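Local coordinates for protein alkane monooxygenase (Geobacillus thermodenitrificans, PDB 3B9O) that belongs to the luciferase-like monooxygenase family, whose members have a TIM-barrel fold, and holds flavin mononucleotide in a pocket, at residues R30-D35 with W39-Q44. Residues are numbered along the deposited sequence; the frame is centred on the assembly and turned at random.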
loop_
_atom_site.group_PDB
_atom_site.type_symbol
_atom_site.label_atom_id
_atom_site.label_comp_id
_atom_site.label_asym_id
_atom_site.label_seq_id
_atom_site.Cartn_x
_atom_site.Cartn_y
_atom_site.Cartn_z
ATOM N N ARG A 30 -16.545 0.635 10.650
ATOM C CA ARG A 30 -15.212 0.310 11.173
ATOM C C ARG A 30 -15.201 -0.781 12.245
ATOM O O ARG A 30 -14.230 -1.527 12.334
ATOM C CB ARG A 30 -14.496 1.541 11.781
ATOM C CG ARG A 30 -14.184 2.669 10.802
ATOM C CD ARG A 30 -13.666 2.170 9.461
ATOM N NE ARG A 30 -12.463 1.331 9.531
ATOM C CZ ARG A 30 -11.917 0.707 8.480
ATOM N NH1 ARG A 30 -12.464 0.822 7.265
ATOM N NH2 ARG A 30 -10.832 -0.070 8.649
ATOM N N HIS A 31 -16.259 -0.831 13.059
ATOM C CA HIS A 31 -16.431 -1.883 14.066
ATOM C C HIS A 31 -16.636 -3.261 13.427
ATOM O O HIS A 31 -16.554 -4.256 14.138
ATOM C CB HIS A 31 -17.593 -1.540 15.029
ATOM C CG HIS A 31 -18.864 -1.192 14.308
ATOM N ND1 HIS A 31 -19.944 -2.043 14.244
ATOM C CD2 HIS A 31 -19.181 -0.127 13.532
ATOM C CE1 HIS A 31 -20.880 -1.512 13.473
ATOM N NE2 HIS A 31 -20.429 -0.362 13.017
ATOM N N ARG A 32 -16.906 -3.320 12.113
ATOM C CA ARG A 32 -17.014 -4.598 11.374
ATOM C C ARG A 32 -15.661 -5.191 10.951
ATOM O O ARG A 32 -15.619 -6.225 10.281
ATOM C CB ARG A 32 -17.905 -4.456 10.126
ATOM C CG ARG A 32 -19.350 -4.025 10.463
ATOM C CD ARG A 32 -20.242 -4.170 9.264
ATOM N NE ARG A 32 -20.410 -5.577 8.832
ATOM C CZ ARG A 32 -20.630 -5.956 7.568
ATOM N NH1 ARG A 32 -20.711 -5.061 6.622
ATOM N NH2 ARG A 32 -20.779 -7.233 7.245
ATOM N N TYR A 33 -14.563 -4.554 11.328
ATOM C CA TYR A 33 -13.257 -5.009 10.843
ATOM C C TYR A 33 -13.004 -6.464 11.284
ATOM O O TYR A 33 -12.269 -7.181 10.627
ATOM C CB TYR A 33 -12.099 -4.074 11.274
ATOM C CG TYR A 33 -11.553 -4.406 12.620
ATOM C CD1 TYR A 33 -10.380 -5.163 12.760
ATOM C CD2 TYR A 33 -12.245 -4.014 13.773
ATOM C CE1 TYR A 33 -9.894 -5.497 14.029
ATOM C CE2 TYR A 33 -11.761 -4.351 15.052
ATOM C CZ TYR A 33 -10.621 -5.077 15.167
ATOM O OH TYR A 33 -10.233 -5.410 16.426
ATOM N N THR A 34 -13.651 -6.891 12.380
ATOM C CA THR A 34 -13.541 -8.266 12.879
ATOM C C THR A 34 -14.438 -9.275 12.128
ATOM O O THR A 34 -14.303 -10.490 12.339
ATOM C CB THR A 34 -13.846 -8.358 14.388
ATOM O OG1 THR A 34 -15.130 -7.758 14.647
ATOM C CG2 THR A 34 -12.737 -7.691 15.240
ATOM N N ASP A 35 -15.323 -8.776 11.258
ATOM C CA ASP A 35 -16.362 -9.601 10.575
ATOM C C ASP A 35 -15.839 -9.935 9.209
ATOM O O ASP A 35 -15.635 -9.049 8.406
ATOM C CB ASP A 35 -17.746 -8.878 10.464
ATOM C CG ASP A 35 -18.885 -9.730 9.724
ATOM O OD1 ASP A 35 -18.745 -10.979 9.393
ATOM O OD2 ASP A 35 -19.987 -9.114 9.460
ATOM N N TRP A 39 -15.179 -7.844 4.866
ATOM C CA TRP A 39 -14.085 -7.940 3.874
ATOM C C TRP A 39 -14.534 -8.503 2.531
ATOM O O TRP A 39 -14.203 -7.939 1.493
ATOM C CB TRP A 39 -12.914 -8.720 4.483
ATOM C CG TRP A 39 -12.415 -7.954 5.703
ATOM C CD1 TRP A 39 -12.687 -8.224 7.028
ATOM C CD2 TRP A 39 -11.666 -6.741 5.676
ATOM N NE1 TRP A 39 -12.085 -7.265 7.844
ATOM C CE2 TRP A 39 -11.442 -6.351 7.035
ATOM C CE3 TRP A 39 -11.073 -5.981 4.625
ATOM C CZ2 TRP A 39 -10.695 -5.206 7.374
ATOM C CZ3 TRP A 39 -10.339 -4.849 4.943
ATOM C CH2 TRP A 39 -10.151 -4.456 6.314
ATOM N N THR A 40 -15.311 -9.577 2.553
ATOM C CA THR A 40 -15.809 -10.163 1.295
ATOM C C THR A 40 -16.795 -9.198 0.599
ATOM O O THR A 40 -16.736 -9.017 -0.620
ATOM C CB THR A 40 -16.461 -11.557 1.498
ATOM O OG1 THR A 40 -17.547 -11.485 2.448
ATOM C CG2 THR A 40 -15.400 -12.564 1.966
ATOM N N GLU A 41 -17.689 -8.584 1.365
ATOM C CA GLU A 41 -18.634 -7.592 0.795
ATOM C C GLU A 41 -17.850 -6.406 0.209
ATOM O O GLU A 41 -18.145 -5.941 -0.888
ATOM C CB GLU A 41 -19.569 -7.097 1.881
ATOM C CG GLU A 41 -20.727 -8.086 2.245
ATOM C CD GLU A 41 -21.333 -7.793 3.630
ATOM O OE1 GLU A 41 -21.184 -6.663 4.140
ATOM O OE2 GLU A 41 -21.941 -8.728 4.211
ATOM N N LEU A 42 -16.866 -5.904 0.951
ATOM C CA LEU A 42 -15.948 -4.875 0.394
ATOM C C LEU A 42 -15.319 -5.272 -0.970
ATOM O O LEU A 42 -15.383 -4.513 -1.963
ATOM C CB LEU A 42 -14.880 -4.467 1.420
ATOM C CG LEU A 42 -13.854 -3.406 0.994
ATOM C CD1 LEU A 42 -14.551 -2.080 0.482
ATOM C CD2 LEU A 42 -12.808 -3.106 2.107
ATOM N N ALA A 43 -14.706 -6.453 -0.994
ATOM C CA ALA A 43 -14.040 -6.953 -2.190
ATOM C C ALA A 43 -15.041 -6.992 -3.349
ATOM O O ALA A 43 -14.739 -6.537 -4.458
ATOM C CB ALA A 43 -13.444 -8.370 -1.932
ATOM N N GLN A 44 -16.254 -7.468 -3.056
ATOM C CA GLN A 44 -17.297 -7.548 -4.064
ATOM C C GLN A 44 -17.710 -6.156 -4.573
ATOM O O GLN A 44 -17.882 -5.959 -5.784
ATOM C CB GLN A 44 -18.522 -8.321 -3.537
ATOM C CG GLN A 44 -18.304 -9.852 -3.462
ATOM C CD GLN A 44 -19.436 -10.534 -2.690
ATOM O OE1 GLN A 44 -19.768 -10.182 -1.535
ATOM N NE2 GLN A 44 -20.056 -11.485 -3.336
#
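Trp39 and Tyr33 are joined by the indole N-H. Trp39 NE1 donates to the backbone Tyr33 O over 2.8 Å, and the bond is almost straight at 177°. The carbonyl oxygen lies in the indole plane, at the ring edge, while the donor is tilted out of the carbonyl plane. Tyr33 CB adds a loose apolar touch, 4.3 Å from Trp39 CZ2. Asp35 O lies 3.4 Å from Trp39 CD1, oblique to the ring.

A second link runs between charges. Arg32 meets Glu41 end-on, and both terminal nitrogens reach a single oxygen. NH1 of Arg32 lies 3.0 Å from Glu41 OE1, and Arg32 NH2 is 3.2 Å from that atom. OE1 lies in the guanidinium plane; both nitrogens come to its syn side but from out of the carboxylate plane, NH2 more so than NH1. The two planes are 37° apart. The CB of Arg32 does not point at the helix. A bend at chi3 (65°) helps bring the guanidinium to the extended Glu41, which Arg32 crosses at about a right angle.

Asp35 holds the guanidinium from the loop side. Its OD2 accepts from Arg32 NH2 at 3.0 Å and is approached from above the carboxylate plane. Arg32 is thus shared by two acids, and its charge probably helps keep both ionised and offsets their repulsion. The other carboxylate oxygen, OD1, caps the backbone N of Asn37, with Asp35 as N-cap of helix 36-48. Farther out, the buried Trp39 packs on Asn13, Leu88 and Met92. Arg30 ties the short 3-10 turn to strand 6-12 through a salt bridge with Glu11.

The arrangement is a capped helix start, clasped to the preceding loop by an indole bond and a salt-bridge network. It lies on the link between strand 6-12 and helix 36-48, part of the beta-alpha-beta crossover to strand 53-57 in the TIM barrel.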